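Local coordinates for protein MHP1 (Microbacterium liquefaciens, PDB 2JLN) that couples sodium binding to the uptake of 5-aryl-substituted hydantoins across the membrane, preferring 5-indolylmethyl and 5-benzyl hydantoin, at residues V384-R388 against P453-E457. Numbering follows the deposited sequence.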
ATOM      1  N   VAL A 384      15.337  -6.749  18.537  1.00 54.77           N
ATOM      2  CA  VAL A 384      15.151  -6.455  19.959  1.00 52.22           C
ATOM      3  C   VAL A 384      14.330  -7.525  20.735  1.00 56.17           C
ATOM      4  O   VAL A 384      14.836  -8.122  21.675  1.00 60.62           O
ATOM      5  CB  VAL A 384      14.495  -5.069  20.132  1.00 49.41           C
ATOM      6  CG1 VAL A 384      14.132  -4.810  21.575  1.00 51.98           C
ATOM      7  CG2 VAL A 384      15.402  -4.002  19.612  1.00 52.18           C
ATOM      8  N   ARG A 385      13.080  -7.775  20.353  1.00 53.09           N
ATOM      9  CA  ARG A 385      12.220  -8.682  21.120  1.00 54.32           C
ATOM     10  C   ARG A 385      12.362 -10.153  20.731  1.00 57.06           C
ATOM     11  O   ARG A 385      11.946 -11.043  21.461  1.00 56.27           O
ATOM     12  CB  ARG A 385      10.762  -8.244  21.023  1.00 47.86           C
ATOM     13  CG  ARG A 385      10.642  -6.807  21.317  1.00 47.08           C
ATOM     14  CD  ARG A 385       9.331  -6.441  21.866  1.00 46.72           C
ATOM     15  NE  ARG A 385       9.228  -4.992  21.890  1.00 52.21           N
ATOM     16  CZ  ARG A 385       9.531  -4.230  22.930  1.00 48.49           C
ATOM     17  NH1 ARG A 385       9.935  -4.789  24.046  1.00 46.98           N
ATOM     18  NH2 ARG A 385       9.412  -2.912  22.852  1.00 49.45           N
ATOM     19  N   ARG A 386      12.961 -10.405  19.579  1.00 57.88           N
ATOM     20  CA  ARG A 386      13.155 -11.769  19.129  1.00 59.12           C
ATOM     21  C   ARG A 386      11.820 -12.461  18.924  1.00 56.30           C
ATOM     22  O   ARG A 386      11.633 -13.617  19.305  1.00 59.02           O
ATOM     23  CB  ARG A 386      14.057 -12.530  20.099  1.00 63.71           C
ATOM     24  CG  ARG A 386      15.475 -11.994  20.059  1.00 71.28           C
ATOM     25  CD  ARG A 386      16.444 -12.816  20.872  1.00 90.52           C
ATOM     26  NE  ARG A 386      17.823 -12.449  20.535  1.00112.47           N
ATOM     27  CZ  ARG A 386      18.894 -12.786  21.258  1.00126.34           C
ATOM     28  NH1 ARG A 386      18.755 -13.498  22.378  1.00129.73           N
ATOM     29  NH2 ARG A 386      20.110 -12.402  20.866  1.00125.35           N
ATOM     30  N   ARG A 387      10.899 -11.737  18.298  1.00 55.16           N
ATOM     31  CA  ARG A 387       9.596 -12.284  17.941  1.00 54.12           C
ATOM     32  C   ARG A 387       8.792 -12.624  19.177  1.00 52.58           C
ATOM     33  O   ARG A 387       7.808 -13.310  19.085  1.00 55.67           O
ATOM     34  CB  ARG A 387       9.755 -13.542  17.087  1.00 52.95           C
ATOM     35  CG  ARG A 387      10.147 -13.296  15.653  1.00 53.01           C
ATOM     36  CD  ARG A 387      10.800 -14.545  15.086  1.00 64.70           C
ATOM     37  NE  ARG A 387      10.742 -14.593  13.622  1.00 75.36           N
ATOM     38  CZ  ARG A 387      11.076 -15.654  12.878  1.00 82.00           C
ATOM     39  NH1 ARG A 387      11.505 -16.783  13.459  1.00 83.01           N
ATOM     40  NH2 ARG A 387      10.977 -15.583  11.549  1.00 77.01           N
ATOM     41  N   ARG A 388       9.199 -12.145  20.338  1.00 53.42           N
ATOM     42  CA  ARG A 388       8.516 -12.542  21.558  1.00 54.88           C
ATOM     43  C   ARG A 388       7.622 -11.403  22.088  1.00 57.31           C
ATOM     44  O   ARG A 388       8.082 -10.495  22.776  1.00 56.69           O
ATOM     45  CB  ARG A 388       9.543 -13.020  22.593  1.00 58.72           C
ATOM     46  CG  ARG A 388       8.958 -13.693  23.821  1.00 64.71           C
ATOM     47  CD  ARG A 388       9.902 -14.741  24.390  1.00 66.16           C
ATOM     48  NE  ARG A 388      10.945 -14.179  25.251  1.00 69.91           N
ATOM     49  CZ  ARG A 388      10.800 -13.949  26.563  1.00 75.63           C
ATOM     50  NH1 ARG A 388       9.643 -14.217  27.176  1.00 73.63           N
ATOM     51  NH2 ARG A 388      11.812 -13.445  27.273  1.00 72.36           N
ATOM     52  N   PRO A 453      10.380  -3.102  31.314  1.00 54.06           N
ATOM     53  CA  PRO A 453      10.690  -4.487  30.951  1.00 54.92           C
ATOM     54  C   PRO A 453      10.329  -4.748  29.485  1.00 59.62           C
ATOM     55  O   PRO A 453       9.380  -4.129  28.988  1.00 60.60           O
ATOM     56  CB  PRO A 453       9.771  -5.297  31.871  1.00 51.23           C
ATOM     57  CG  PRO A 453       8.831  -4.286  32.540  1.00 48.24           C
ATOM     58  CD  PRO A 453       9.003  -2.987  31.808  1.00 55.05           C
ATOM     59  N   LEU A 454      11.060  -5.641  28.816  1.00 57.86           N
ATOM     60  CA  LEU A 454      10.838  -5.933  27.400  1.00 51.09           C
ATOM     61  C   LEU A 454       9.934  -7.137  27.186  1.00 57.28           C
ATOM     62  O   LEU A 454       9.474  -7.371  26.056  1.00 59.63           O
ATOM     63  CB  LEU A 454      12.153  -6.224  26.679  1.00 50.96           C
ATOM     64  CG  LEU A 454      13.215  -5.139  26.544  1.00 51.64           C
ATOM     65  CD1 LEU A 454      14.365  -5.649  25.685  1.00 50.73           C
ATOM     66  CD2 LEU A 454      12.620  -3.843  26.001  1.00 50.15           C
ATOM     67  N   PHE A 455       9.698  -7.930  28.234  1.00 57.01           N
ATOM     68  CA  PHE A 455       8.820  -9.105  28.086  1.00 57.61           C
ATOM     69  C   PHE A 455       7.813  -9.149  29.214  1.00 55.76           C
ATOM     70  O   PHE A 455       7.929  -8.381  30.160  1.00 57.55           O
ATOM     71  CB  PHE A 455       9.623 -10.404  27.973  1.00 56.27           C
ATOM     72  CG  PHE A 455      10.668 -10.364  26.893  1.00 57.54           C
ATOM     73  CD1 PHE A 455      11.960  -9.948  27.175  1.00 56.60           C
ATOM     74  CD2 PHE A 455      10.354 -10.699  25.587  1.00 60.60           C
ATOM     75  CE1 PHE A 455      12.922  -9.882  26.190  1.00 55.76           C
ATOM     76  CE2 PHE A 455      11.320 -10.640  24.588  1.00 61.17           C
ATOM     77  CZ  PHE A 455      12.609 -10.235  24.891  1.00 58.65           C
ATOM     78  N   SER A 456       6.797  -9.998  29.104  1.00 54.21           N
ATOM     79  CA  SER A 456       5.786 -10.034  30.162  1.00 57.92           C
ATOM     80  C   SER A 456       5.209 -11.422  30.429  1.00 61.97           C
ATOM     81  O   SER A 456       5.175 -12.288  29.548  1.00 62.37           O
ATOM     82  CB  SER A 456       4.671  -9.001  29.918  1.00 57.38           C
ATOM     83  OG  SER A 456       3.462  -9.587  29.474  1.00 56.76           O
ATOM     84  N   GLU A 457       4.769 -11.632  31.662  1.00 63.55           N
ATOM     85  CA  GLU A 457       4.204 -12.917  32.032  1.00 69.79           C
ATOM     86  C   GLU A 457       2.902 -13.206  31.277  1.00 66.92           C
ATOM     87  O   GLU A 457       2.611 -14.363  30.945  1.00 66.27           O
ATOM     88  CB  GLU A 457       3.963 -12.978  33.536  1.00 76.48           C
ATOM     89  CG  GLU A 457       5.204 -12.725  34.358  1.00 89.13           C
ATOM     90  CD  GLU A 457       5.127 -13.357  35.745  1.00106.93           C
ATOM     91  OE1 GLU A 457       4.153 -13.081  36.491  1.00105.71           O
ATOM     92  OE2 GLU A 457       6.053 -14.131  36.085  1.00111.44           O
TER
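F455 is the centre of this contact. Its side chain reaches from the loop after helix 429-448 into the turn that follows helix 371-384. The guanidinium of R388 lies flat over one face of the ring, with planes 4° apart and centres 3.8 Å apart. This is a stacked cation-pi pair; R388 NH2 comes within 3.3 Å of F455 CG. R388 also forms a salt bridge through NH1 with E459, so its charge has a partner besides the ring. The ring edge faces the backbone of the turn, where F455 CE2 sits 3.2 Å from R385 O. R388 N donates a backbone hydrogen bond to R385 O at 3.2 Å, which closes the type I' turn from R385 to R388. L454 packs beside the aromatic contact. L454 CD1 is 4.2 Å from V384 CG1, and L454 CD2 is 3.5 Å from R385 NH1. R385 NH1 also makes a weak hydrogen bond to L454 O, at 3.3 Å. The stronger partner of R385 is D380, in a salt bridge through NE. The contact is far from the sodium site. It joins the loops following two helices of the transporter through a cation-pi stack on the last residue of a type I' beta turn.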